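Local coordinates for protein annexin A8 (Homo sapiens, PDB 1W3W) that acts as an anticoagulant of the annexin family that binds calcium and phospholipid and indirectly inhibits the thromboplastin-specific complex of the coagulation cascade, at residues I45-K50 with N317-L322; Y95-A99 with E130-A134; H255-A259 with D287-I291; F258-L262 with T275-I280. All coordinates share one frame; numbering follows the deposited sequence.

Contacts 3 and 4 lie in the interior of the fourth annexin repeat and share helix 254-266, which meets helix 288-299 in contact 3 and helix 273-283 in contact 4; their centres are about 9 Å apart. Contact 2, in the second repeat, joins the helices that correspond to those of contact 3, yet it relies on apolar packing across the interface where contact 3 has a histidine-carboxylate bond. Contact 1 lies farther out, about 20 Å between its centre and that of the chain, and joins the first repeat to the fourth through hydroxyls and a surface lysine. L319 and L322 of contact 1 pack on contact 4, and Y97 of contact 2 does so too.

Contact 1: residues I45-K50 with N317-L322; sequences IDVLTK and NALLSL
S321 donates from OG to T49 OG1 at 2.6 Å, the shortest polar bond between segments 45-50 and 317-322. It ties the fourth annexin repeat to the first, a pairing characteristic of the all-helical annexin core. The threonine hydroxyl relays the bond: T49 OG1 donates in turn to I45 O at 2.7 Å, approaching 38° out of the carbonyl plane. T49 N reaches that same oxygen from the opposite face, so two donors grip it. With its hydroxyl between the backbone N and the carbonyl carbon (chi1 67°), T49 turns OG1 back to I45 O, while CG2 faces A318 and L322. Were T49 replaced by an alanine, S321 OG would probably lose its closest partner here and I45 O one of its two donors.

At the solvent-facing margin, K50 folds its chain at chi2 and brings NZ to S321 O at 3.1 Å, tilted from the carbonyl plane, with a weak second bond to S321 OG. The packing outside these polar atoms is apolar. The T49 and L322 side chains meet roughly perpendicular, T49 CG2 lying 4.1 Å from L322 CG. Helix 81-91 borders the I45-A318 packing, F83 touching I45 and L86 touching A318. Between the two segments, I45 CG1 rests 4.1 Å from A318 CB, and I45 CG2 reaches S321 CB.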
loop_
_atom_site.group_PDB
_atom_site.type_symbol
_atom_site.label_atom_id
_atom_site.label_comp_id
_atom_site.label_asym_id
_atom_site.label_seq_id
_atom_site.Cartn_x
_atom_site.Cartn_y
_atom_site.Cartn_z
ATOM N N ILE A 45 -14.875 -17.973 -0.526
ATOM C CA ILE A 45 -13.777 -17.699 -1.464
ATOM C C ILE A 45 -14.310 -17.522 -2.885
ATOM O O ILE A 45 -13.971 -16.564 -3.559
ATOM C CB ILE A 45 -12.716 -18.833 -1.421
ATOM C CG1 ILE A 45 -12.010 -18.866 -0.072
ATOM C CG2 ILE A 45 -11.666 -18.682 -2.560
ATOM C CD1 ILE A 45 -11.139 -20.102 0.109
ATOM N N ASP A 46 -15.183 -18.423 -3.318
ATOM C CA ASP A 46 -15.662 -18.445 -4.699
ATOM C C ASP A 46 -16.480 -17.228 -5.058
ATOM O O ASP A 46 -16.493 -16.839 -6.200
ATOM C CB ASP A 46 -16.496 -19.696 -4.977
ATOM C CG ASP A 46 -15.650 -20.953 -5.072
ATOM O OD1 ASP A 46 -14.404 -20.868 -5.021
ATOM O OD2 ASP A 46 -16.158 -22.076 -5.181
ATOM N N VAL A 47 -17.163 -16.622 -4.090
ATOM C CA VAL A 47 -17.904 -15.397 -4.359
ATOM C C VAL A 47 -16.990 -14.167 -4.212
ATOM O O VAL A 47 -16.835 -13.372 -5.148
ATOM C CB VAL A 47 -19.135 -15.272 -3.428
ATOM C CG1 VAL A 47 -19.788 -13.900 -3.556
ATOM C CG2 VAL A 47 -20.159 -16.368 -3.728
ATOM N N LEU A 48 -16.379 -13.998 -3.047
ATOM C CA LEU A 48 -15.738 -12.723 -2.746
ATOM C C LEU A 48 -14.437 -12.463 -3.499
ATOM O O LEU A 48 -14.150 -11.304 -3.791
ATOM C CB LEU A 48 -15.550 -12.549 -1.242
ATOM C CG LEU A 48 -16.887 -12.542 -0.505
ATOM C CD1 LEU A 48 -16.653 -12.452 0.979
ATOM C CD2 LEU A 48 -17.780 -11.397 -0.995
ATOM N N THR A 49 -13.652 -13.496 -3.808
ATOM C CA THR A 49 -12.430 -13.295 -4.618
ATOM C C THR A 49 -12.653 -13.278 -6.120
ATOM O O THR A 49 -11.724 -12.966 -6.850
ATOM C CB THR A 49 -11.337 -14.343 -4.328
ATOM O OG1 THR A 49 -11.764 -15.643 -4.776
ATOM C CG2 THR A 49 -11.065 -14.461 -2.845
ATOM N N LYS A 50 -13.848 -13.629 -6.589
ATOM C CA LYS A 50 -14.158 -13.601 -8.013
ATOM C C LYS A 50 -15.066 -12.446 -8.420
ATOM O O LYS A 50 -15.407 -12.331 -9.585
ATOM C CB LYS A 50 -14.794 -14.932 -8.451
ATOM C CG LYS A 50 -13.855 -16.140 -8.365
ATOM C CD LYS A 50 -12.639 -15.969 -9.266
ATOM C CE LYS A 50 -11.656 -17.150 -9.178
ATOM N NZ LYS A 50 -10.252 -16.679 -9.427
ATOM N N ASN A 317 -5.579 -20.398 -0.248
ATOM C CA ASN A 317 -6.414 -20.614 -1.412
ATOM C C ASN A 317 -7.137 -19.351 -1.837
ATOM O O ASN A 317 -7.322 -19.116 -3.024
ATOM C CB ASN A 317 -7.384 -21.762 -1.175
ATOM C CG ASN A 317 -6.680 -23.111 -1.155
ATOM O OD1 ASN A 317 -5.679 -23.321 -1.860
ATOM N ND2 ASN A 317 -7.182 -24.024 -0.332
ATOM N N ALA A 318 -7.509 -18.523 -0.867
ATOM C CA ALA A 318 -8.106 -17.237 -1.153
ATOM C C ALA A 318 -7.080 -16.308 -1.814
ATOM O O ALA A 318 -7.406 -15.612 -2.760
ATOM C CB ALA A 318 -8.652 -16.605 0.128
ATOM N N LEU A 319 -5.848 -16.281 -1.316
ATOM C CA LEU A 319 -4.815 -15.426 -1.919
ATOM C C LEU A 319 -4.566 -15.821 -3.365
ATOM O O LEU A 319 -4.474 -14.958 -4.244
ATOM C CB LEU A 319 -3.504 -15.485 -1.144
ATOM C CG LEU A 319 -3.419 -14.684 0.154
ATOM C CD1 LEU A 319 -2.159 -15.032 0.876
ATOM C CD2 LEU A 319 -3.459 -13.199 -0.121
ATOM N N LEU A 320 -4.477 -17.126 -3.616
ATOM C CA LEU A 320 -4.208 -17.621 -4.963
ATOM C C LEU A 320 -5.374 -17.346 -5.902
ATOM O O LEU A 320 -5.159 -17.073 -7.063
ATOM C CB LEU A 320 -3.866 -19.128 -4.931
ATOM C CG LEU A 320 -2.549 -19.507 -4.242
ATOM C CD1 LEU A 320 -2.387 -21.046 -4.150
ATOM C CD2 LEU A 320 -1.362 -18.917 -4.990
ATOM N N SER A 321 -6.606 -17.393 -5.393
ATOM C CA SER A 321 -7.795 -17.081 -6.191
ATOM C C SER A 321 -7.758 -15.620 -6.645
ATOM O O SER A 321 -8.065 -15.313 -7.796
ATOM C CB SER A 321 -9.061 -17.388 -5.397
ATOM O OG SER A 321 -10.229 -17.207 -6.173
ATOM N N LEU A 322 -7.328 -14.730 -5.747
ATOM C CA LEU A 322 -7.196 -13.302 -6.041
ATOM C C LEU A 322 -6.104 -13.019 -7.053
ATOM O O LEU A 322 -6.291 -12.240 -7.975
ATOM C CB LEU A 322 -6.843 -12.536 -4.763
ATOM C CG LEU A 322 -7.984 -12.034 -3.905
ATOM C CD1 LEU A 322 -7.392 -11.477 -2.622
ATOM C CD2 LEU A 322 -8.803 -10.975 -4.643
#

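Contact 2: residues Y95-A99 with E130-A134; sequences YRYEA and EIMKA
Y95, which packs on E130 and I131, is held at its backbone N-H by E98 OE2, with 2.9 Å between Y95 N and that oxygen. The bond is bent, with an N-H...O angle of 139°, and it meets the syn side of the carboxylate oxygen, 24° out of the carboxylate plane. Since Y95 occupies the N-cap position of helix 96-107, this bond joins a side chain of the first helical turn back to the cap residue. The other carboxylate oxygen, E98 OE1, forms a salt bridge with R123, so both ends of the group have partners.

Across the interface the contact is apolar. E130 CB sits over one face of the Y95 ring, 3.6 Å above its plane and off-centre, nearer the ring's margin, a CH-pi contact. The tyrosine ring reaches this place with CG beside the backbone N and anti to the carbonyl carbon (chi1 -43°). I131 runs at about a right angle to both Y95 and E98; its CG1 lies 4.0 Å from Y95 CB, and its CD1 comes to 3.6 Å from E98 CB. One turn further along, the small side chains meet directly, A99 CB 4.1 Å from A134 CB. R96 CG also touches A134 CB, while its NE pairs with D138.

These contacts join the first helix of the second annexin repeat, 96-107, to helix 125-139. Y97, on another side of helix 96-107, packs against I277, R278 and V281 of helix 273-283 in the fourth repeat.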
loop_
_atom_site.group_PDB
_atom_site.type_symbol
_atom_site.label_atom_id
_atom_site.label_comp_id
_atom_site.label_asym_id
_atom_site.label_seq_id
_atom_site.Cartn_x
_atom_site.Cartn_y
_atom_site.Cartn_z
ATOM N N TYR A 95 -9.686 3.418 -0.374
ATOM C CA TYR A 95 -9.482 4.652 0.392
ATOM C C TYR A 95 -9.922 4.507 1.831
ATOM O O TYR A 95 -9.164 4.830 2.742
ATOM C CB TYR A 95 -10.105 5.894 -0.293
ATOM C CG TYR A 95 -9.830 5.914 -1.776
ATOM C CD1 TYR A 95 -8.557 5.624 -2.264
ATOM C CD2 TYR A 95 -10.851 6.156 -2.693
ATOM C CE1 TYR A 95 -8.300 5.594 -3.618
ATOM C CE2 TYR A 95 -10.599 6.126 -4.052
ATOM C CZ TYR A 95 -9.325 5.844 -4.505
ATOM O OH TYR A 95 -9.069 5.813 -5.851
ATOM N N ARG A 96 -11.121 4.011 2.052
ATOM C CA ARG A 96 -11.517 3.588 3.381
ATOM C C ARG A 96 -10.649 2.449 3.887
ATOM O O ARG A 96 -10.337 2.409 5.073
ATOM C CB ARG A 96 -12.994 3.188 3.408
ATOM C CG ARG A 96 -13.903 4.361 3.139
ATOM C CD ARG A 96 -15.355 4.156 3.545
ATOM N NE ARG A 96 -15.451 3.570 4.884
ATOM C CZ ARG A 96 -16.526 2.956 5.369
ATOM N NH1 ARG A 96 -17.639 2.845 4.645
ATOM N NH2 ARG A 96 -16.486 2.450 6.596
ATOM N N TYR A 97 -10.214 1.558 2.995
ATOM C CA TYR A 97 -9.326 0.468 3.383
ATOM C C TYR A 97 -7.997 0.985 3.920
ATOM O O TYR A 97 -7.559 0.594 5.003
ATOM C CB TYR A 97 -9.054 -0.463 2.200
ATOM C CG TYR A 97 -8.128 -1.596 2.547
ATOM C CD1 TYR A 97 -8.341 -2.374 3.690
ATOM C CD2 TYR A 97 -7.046 -1.911 1.735
ATOM C CE1 TYR A 97 -7.497 -3.421 4.004
ATOM C CE2 TYR A 97 -6.209 -2.966 2.041
ATOM C CZ TYR A 97 -6.430 -3.712 3.181
ATOM O OH TYR A 97 -5.583 -4.756 3.490
ATOM N N GLU A 98 -7.356 1.868 3.157
ATOM C CA GLU A 98 -6.080 2.462 3.565
ATOM C C GLU A 98 -6.210 3.273 4.862
ATOM O O GLU A 98 -5.327 3.232 5.717
ATOM C CB GLU A 98 -5.489 3.328 2.443
ATOM C CG GLU A 98 -4.908 2.520 1.295
ATOM C CD GLU A 98 -5.902 2.264 0.176
ATOM O OE1 GLU A 98 -5.445 1.984 -0.940
ATOM O OE2 GLU A 98 -7.131 2.340 0.390
ATOM N N ALA A 99 -7.313 4.002 5.001
ATOM C CA ALA A 99 -7.605 4.726 6.238
ATOM C C ALA A 99 -7.667 3.785 7.443
ATOM O O ALA A 99 -7.151 4.118 8.511
ATOM C CB ALA A 99 -8.887 5.495 6.111
ATOM N N GLU A 130 -8.457 11.437 -0.811
ATOM C CA GLU A 130 -9.582 10.541 -0.526
ATOM C C GLU A 130 -9.360 9.748 0.746
ATOM O O GLU A 130 -10.278 9.540 1.512
ATOM C CB GLU A 130 -9.815 9.569 -1.695
ATOM C CG GLU A 130 -10.269 10.234 -2.981
ATOM C CD GLU A 130 -11.563 11.013 -2.804
ATOM O OE1 GLU A 130 -11.641 12.155 -3.305
ATOM O OE2 GLU A 130 -12.495 10.487 -2.154
ATOM N N ILE A 131 -8.132 9.300 0.965
ATOM C CA ILE A 131 -7.806 8.556 2.177
ATOM C C ILE A 131 -7.956 9.461 3.416
ATOM O O ILE A 131 -8.495 9.046 4.436
ATOM C CB ILE A 131 -6.391 7.954 2.062
ATOM C CG1 ILE A 131 -6.411 6.795 1.059
ATOM C CG2 ILE A 131 -5.905 7.475 3.414
ATOM C CD1 ILE A 131 -5.053 6.371 0.543
ATOM N N MET A 132 -7.498 10.702 3.302
ATOM C CA MET A 132 -7.623 11.678 4.388
ATOM C C MET A 132 -9.068 11.963 4.761
ATOM O O MET A 132 -9.399 12.072 5.935
ATOM C CB MET A 132 -6.938 12.982 3.994
ATOM C CG MET A 132 -5.451 12.925 4.192
ATOM S SD MET A 132 -4.653 14.440 3.662
ATOM C CE MET A 132 -3.862 14.904 5.041
ATOM N N LYS A 133 -9.927 12.074 3.757
ATOM C CA LYS A 133 -11.346 12.309 3.984
ATOM C C LYS A 133 -11.983 11.109 4.658
ATOM O O LYS A 133 -12.756 11.258 5.604
ATOM C CB LYS A 133 -12.053 12.613 2.658
ATOM C CG LYS A 133 -13.576 12.675 2.762
ATOM C CD LYS A 133 -14.185 13.683 1.770
ATOM C CE LYS A 133 -14.154 13.171 0.329
ATOM N NZ LYS A 133 -15.399 13.559 -0.423
ATOM N N ALA A 134 -11.654 9.909 4.182
ATOM C CA ALA A 134 -12.184 8.679 4.754
ATOM C C ALA A 134 -11.753 8.517 6.211
ATOM O O ALA A 134 -12.553 8.102 7.048
ATOM C CB ALA A 134 -11.730 7.460 3.934
#

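Contact 3: residues H255-A259 with D287-I291; sequences HSYFA and DLNLI
H255 and D287 meet because of their first torsions. D287 CG stands between its backbone N and carbonyl carbon (chi1 62°), while H255 CG lies anti to its own carbonyl carbon (chi1 -45°), and imidazole and carboxylate are thereby turned to each other. H255 ND1 donates to D287 OD2 at 2.6 Å. Its N-H...O angle is 152°, and the oxygen lies in the ring plane and accepts on its anti lone pair. The geometry is that of a histidine-carboxylate hydrogen bond; here it links helix 254-266 to the residue that precedes helix 288-299. D287 occupies the N-cap position without a side-chain capping bond, and its OD1 forms a salt bridge with R283.

L290 CD1 lies over the centre of the H255 ring, 3.7 Å above the plane, in a CH-pi contact that covers one face while D287 occupies the edge. With an alanine in place of the histidine, L290 CD1 would probably lose the ring face it rests on, and the D287 carboxylate one of its hydrogen bonds, with R283 still paired to OD1.

Deeper in, I291 fills the gap between the backbones: its CD1 is 3.6 Å from F258 CB, its CG1 faces H255 O, and its CG2 lies 4.0 Å from A259 CA.

The contact thus joins the first helix of the fourth annexin repeat, 254-266, to helix 288-299. Helix 273-283 lies alongside, N279 and R283 touching F258 and R283 also touching I291, while S122 of helix 113-122, in the second repeat, touches F258.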
loop_
_atom_site.group_PDB
_atom_site.type_symbol
_atom_site.label_atom_id
_atom_site.label_comp_id
_atom_site.label_asym_id
_atom_site.label_seq_id
_atom_site.Cartn_x
_atom_site.Cartn_y
_atom_site.Cartn_z
ATOM N N HIS A 255 5.237 -0.159 -9.803
ATOM C CA HIS A 255 4.868 -1.567 -9.902
ATOM C C HIS A 255 5.982 -2.451 -9.360
ATOM O O HIS A 255 5.735 -3.434 -8.668
ATOM C CB HIS A 255 4.556 -1.937 -11.362
ATOM C CG HIS A 255 3.688 -0.938 -12.061
ATOM N ND1 HIS A 255 2.426 -0.614 -11.614
ATOM C CD2 HIS A 255 3.913 -0.164 -13.149
ATOM C CE1 HIS A 255 1.901 0.302 -12.408
ATOM N NE2 HIS A 255 2.784 0.592 -13.349
ATOM N N SER A 256 7.213 -2.085 -9.676
ATOM C CA SER A 256 8.397 -2.753 -9.149
ATOM C C SER A 256 8.516 -2.593 -7.617
ATOM O O SER A 256 8.965 -3.521 -6.921
ATOM C CB SER A 256 9.638 -2.209 -9.867
ATOM O OG SER A 256 10.822 -2.599 -9.217
ATOM N N TYR A 257 8.097 -1.439 -7.093
ATOM C CA TYR A 257 8.088 -1.213 -5.645
ATOM C C TYR A 257 7.183 -2.237 -4.946
ATOM O O TYR A 257 7.560 -2.850 -3.939
ATOM C CB TYR A 257 7.633 0.221 -5.288
ATOM C CG TYR A 257 7.296 0.351 -3.814
ATOM C CD1 TYR A 257 8.283 0.289 -2.851
ATOM C CD2 TYR A 257 5.976 0.486 -3.385
ATOM C CE1 TYR A 257 7.972 0.347 -1.506
ATOM C CE2 TYR A 257 5.666 0.554 -2.048
ATOM C CZ TYR A 257 6.658 0.498 -1.116
ATOM O OH TYR A 257 6.340 0.578 0.217
ATOM N N PHE A 258 5.977 -2.402 -5.472
ATOM C CA PHE A 258 5.016 -3.322 -4.868
ATOM C C PHE A 258 5.481 -4.760 -4.954
ATOM O O PHE A 258 5.253 -5.519 -4.021
ATOM C CB PHE A 258 3.613 -3.151 -5.467
ATOM C CG PHE A 258 2.935 -1.890 -5.028
ATOM C CD1 PHE A 258 2.595 -0.919 -5.932
ATOM C CD2 PHE A 258 2.664 -1.668 -3.682
ATOM C CE1 PHE A 258 1.982 0.267 -5.513
ATOM C CE2 PHE A 258 2.065 -0.501 -3.266
ATOM C CZ PHE A 258 1.723 0.472 -4.191
ATOM N N ALA A 259 6.130 -5.137 -6.056
ATOM C CA ALA A 259 6.689 -6.488 -6.183
ATOM C C ALA A 259 7.686 -6.737 -5.061
ATOM O O ALA A 259 7.696 -7.802 -4.466
ATOM C CB ALA A 259 7.375 -6.684 -7.532
ATOM N N ASP A 287 -2.989 -2.754 -10.669
ATOM C CA ASP A 287 -1.799 -3.199 -11.392
ATOM C C ASP A 287 -1.219 -4.524 -10.914
ATOM O O ASP A 287 -0.024 -4.782 -11.090
ATOM C CB ASP A 287 -0.725 -2.105 -11.343
ATOM C CG ASP A 287 -0.265 -1.797 -9.939
ATOM O OD1 ASP A 287 -0.905 -2.239 -8.949
ATOM O OD2 ASP A 287 0.745 -1.099 -9.730
ATOM N N LEU A 288 -2.063 -5.394 -10.378
ATOM C CA LEU A 288 -1.581 -6.675 -9.892
ATOM C C LEU A 288 -0.982 -7.495 -11.045
ATOM O O LEU A 288 -0.002 -8.204 -10.853
ATOM C CB LEU A 288 -2.694 -7.438 -9.151
ATOM C CG LEU A 288 -2.270 -8.709 -8.407
ATOM C CD1 LEU A 288 -1.307 -8.427 -7.295
ATOM C CD2 LEU A 288 -3.496 -9.422 -7.871
ATOM N N ASN A 289 -1.540 -7.368 -12.245
ATOM C CA ASN A 289 -0.954 -8.031 -13.433
ATOM C C ASN A 289 0.516 -7.597 -13.710
ATOM O O ASN A 289 1.381 -8.430 -13.981
ATOM C CB ASN A 289 -1.843 -7.799 -14.663
ATOM C CG ASN A 289 -1.966 -6.303 -15.045
ATOM O OD1 ASN A 289 -2.124 -5.427 -14.185
ATOM N ND2 ASN A 289 -1.885 -6.020 -16.348
ATOM N N LEU A 290 0.795 -6.301 -13.595
ATOM C CA LEU A 290 2.145 -5.776 -13.777
ATOM C C LEU A 290 3.068 -6.148 -12.609
ATOM O O LEU A 290 4.240 -6.403 -12.804
ATOM C CB LEU A 290 2.112 -4.252 -13.978
ATOM C CG LEU A 290 1.434 -3.749 -15.258
ATOM C CD1 LEU A 290 1.154 -2.265 -15.175
ATOM C CD2 LEU A 290 2.292 -4.021 -16.512
ATOM N N ILE A 291 2.524 -6.199 -11.401
ATOM C CA ILE A 291 3.264 -6.624 -10.236
ATOM C C ILE A 291 3.731 -8.082 -10.438
ATOM O O ILE A 291 4.889 -8.407 -10.182
ATOM C CB ILE A 291 2.407 -6.458 -8.956
ATOM C CG1 ILE A 291 2.183 -4.959 -8.664
ATOM C CG2 ILE A 291 3.097 -7.129 -7.761
ATOM C CD1 ILE A 291 1.143 -4.647 -7.569
#

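Contact 4: residues F258-L262 with T275-I280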
loop_
_atom_site.group_PDB
_atom_site.type_symbol
_atom_site.label_atom_id
_atom_site.label_comp_id
_atom_site.label_asym_id
_atom_site.label_seq_id
_atom_site.Cartn_x
_atom_site.Cartn_y
_atom_site.Cartn_z
ATOM N N PHE A 258 5.977 -2.402 -5.472
ATOM C CA PHE A 258 5.016 -3.322 -4.868
ATOM C C PHE A 258 5.481 -4.760 -4.954
ATOM O O PHE A 258 5.253 -5.519 -4.021
ATOM C CB PHE A 258 3.613 -3.151 -5.467
ATOM C CG PHE A 258 2.935 -1.890 -5.028
ATOM C CD1 PHE A 258 2.595 -0.919 -5.932
ATOM C CD2 PHE A 258 2.664 -1.668 -3.682
ATOM C CE1 PHE A 258 1.982 0.267 -5.513
ATOM C CE2 PHE A 258 2.065 -0.501 -3.266
ATOM C CZ PHE A 258 1.723 0.472 -4.191
ATOM N N ALA A 259 6.130 -5.137 -6.056
ATOM C CA ALA A 259 6.689 -6.488 -6.183
ATOM C C ALA A 259 7.686 -6.737 -5.061
ATOM O O ALA A 259 7.696 -7.802 -4.466
ATOM C CB ALA A 259 7.375 -6.684 -7.532
ATOM N N GLU A 260 8.534 -5.746 -4.790
ATOM C CA GLU A 260 9.601 -5.868 -3.797
ATOM C C GLU A 260 9.042 -5.913 -2.382
ATOM O O GLU A 260 9.554 -6.621 -1.514
ATOM C CB GLU A 260 10.580 -4.695 -3.946
ATOM C CG GLU A 260 11.783 -4.753 -3.022
ATOM C CD GLU A 260 12.678 -3.537 -3.186
ATOM O OE1 GLU A 260 13.332 -3.401 -4.234
ATOM O OE2 GLU A 260 12.702 -2.712 -2.269
ATOM N N ARG A 261 7.971 -5.171 -2.162
ATOM C CA ARG A 261 7.280 -5.183 -0.898
ATOM C C ARG A 261 6.717 -6.571 -0.602
ATOM O O ARG A 261 6.834 -7.081 0.509
ATOM C CB ARG A 261 6.164 -4.156 -0.943
ATOM C CG ARG A 261 5.702 -3.754 0.354
ATOM C CD ARG A 261 6.694 -2.919 1.152
ATOM N NE ARG A 261 5.961 -2.493 2.316
ATOM C CZ ARG A 261 6.401 -2.528 3.563
ATOM N NH1 ARG A 261 7.646 -2.896 3.860
ATOM N NH2 ARG A 261 5.587 -2.136 4.513
ATOM N N LEU A 262 6.123 -7.183 -1.612
ATOM C CA LEU A 262 5.552 -8.513 -1.475
ATOM C C LEU A 262 6.647 -9.557 -1.237
ATOM O O LEU A 262 6.496 -10.415 -0.380
ATOM C CB LEU A 262 4.730 -8.854 -2.712
ATOM C CG LEU A 262 3.431 -8.062 -2.880
ATOM C CD1 LEU A 262 2.818 -8.355 -4.228
ATOM C CD2 LEU A 262 2.471 -8.420 -1.766
ATOM N N THR A 275 1.277 -7.141 5.529
ATOM C CA THR A 275 1.839 -6.535 4.330
ATOM C C THR A 275 1.469 -7.268 3.049
ATOM O O THR A 275 1.193 -6.641 2.021
ATOM C CB THR A 275 3.370 -6.475 4.480
ATOM O OG1 THR A 275 3.675 -5.604 5.562
ATOM C CG2 THR A 275 4.034 -5.816 3.290
ATOM N N LEU A 276 1.476 -8.592 3.111
ATOM C CA LEU A 276 1.019 -9.424 2.004
ATOM C C LEU A 276 -0.448 -9.138 1.658
ATOM O O LEU A 276 -0.793 -8.884 0.511
ATOM C CB LEU A 276 1.210 -10.897 2.384
ATOM C CG LEU A 276 0.912 -11.998 1.371
ATOM C CD1 LEU A 276 1.750 -11.869 0.111
ATOM C CD2 LEU A 276 1.186 -13.335 2.047
ATOM N N ILE A 277 -1.310 -9.166 2.664
ATOM C CA ILE A 277 -2.731 -8.925 2.473
ATOM C C ILE A 277 -2.980 -7.543 1.886
ATOM O O ILE A 277 -3.666 -7.406 0.877
ATOM C CB ILE A 277 -3.482 -9.104 3.811
ATOM C CG1 ILE A 277 -3.557 -10.605 4.168
ATOM C CG2 ILE A 277 -4.860 -8.445 3.750
ATOM C CD1 ILE A 277 -3.956 -10.899 5.603
ATOM N N ARG A 278 -2.411 -6.518 2.510
ATOM C CA ARG A 278 -2.694 -5.136 2.145
ATOM C C ARG A 278 -2.295 -4.814 0.716
ATOM O O ARG A 278 -3.034 -4.156 -0.017
ATOM C CB ARG A 278 -1.986 -4.179 3.112
ATOM C CG ARG A 278 -2.304 -2.708 2.892
ATOM C CD ARG A 278 -1.647 -1.778 3.921
ATOM N NE ARG A 278 -0.216 -2.036 3.991
ATOM C CZ ARG A 278 0.412 -2.707 4.959
ATOM N NH1 ARG A 278 -0.230 -3.206 5.991
ATOM N NH2 ARG A 278 1.711 -2.898 4.874
ATOM N N ASN A 279 -1.128 -5.284 0.310
ATOM C CA ASN A 279 -0.643 -4.997 -1.024
ATOM C C ASN A 279 -1.370 -5.758 -2.111
ATOM O O ASN A 279 -1.659 -5.189 -3.165
ATOM C CB ASN A 279 0.870 -5.178 -1.070
ATOM C CG ASN A 279 1.572 -4.061 -0.354
ATOM O OD1 ASN A 279 1.979 -4.189 0.806
ATOM N ND2 ASN A 279 1.652 -2.931 -1.009
ATOM N N ILE A 280 -1.706 -7.025 -1.859
ATOM C CA ILE A 280 -2.475 -7.795 -2.832
ATOM C C ILE A 280 -3.887 -7.223 -2.955
ATOM O O ILE A 280 -4.381 -7.025 -4.059
ATOM C CB ILE A 280 -2.489 -9.308 -2.483
ATOM C CG1 ILE A 280 -1.121 -9.901 -2.847
ATOM C CG2 ILE A 280 -3.605 -10.035 -3.234
ATOM C CD1 ILE A 280 -0.984 -11.357 -2.606
#
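L262 CD2 is the methyl that fills the middle of the interface, within 3.7 Å of N279 CB. It also touches two side chains on successive turns of helix 273-283, L276 CD1 at 4.0 Å and I280 CG1 at 4.0 Å. L262 lies roughly perpendicular to L276 but runs antiparallel to the N279 side chain. Beside this apolar patch, the edge of the F258 ring meets the amide group of N279, their planes 51° apart.

On the same side of L262 as F258, R261 reaches across to T275. R261 leaves its backbone with CG turned away from N (chi1 -160°) and bends at chi2, which lays a face of its guanidinium against T275 CG2, 3.8 Å above the plane. The methyl sits off-centre over it. R278 NH2 lies 4.0 Å from R261 NH2, and the same R278 nitrogen makes a weak bond to T275 OG1.

What positions the two arginines is E118 of helix 113-122, in the second repeat: its carboxylate forms salt bridges with both R261 and R278, and E101 holds R278 a second time. The segment axes run roughly antiparallel, with 155° between their directions and a closest approach of 10.0 Å. L276 lies near M266 and D310, two of the calcium ligands.

The pair therefore has two chemistries: aliphatic toward the interior of the fourth repeat, and charged toward the second, where arginines gather round carboxylates, consistent with the hydrophilic central channel of annexins.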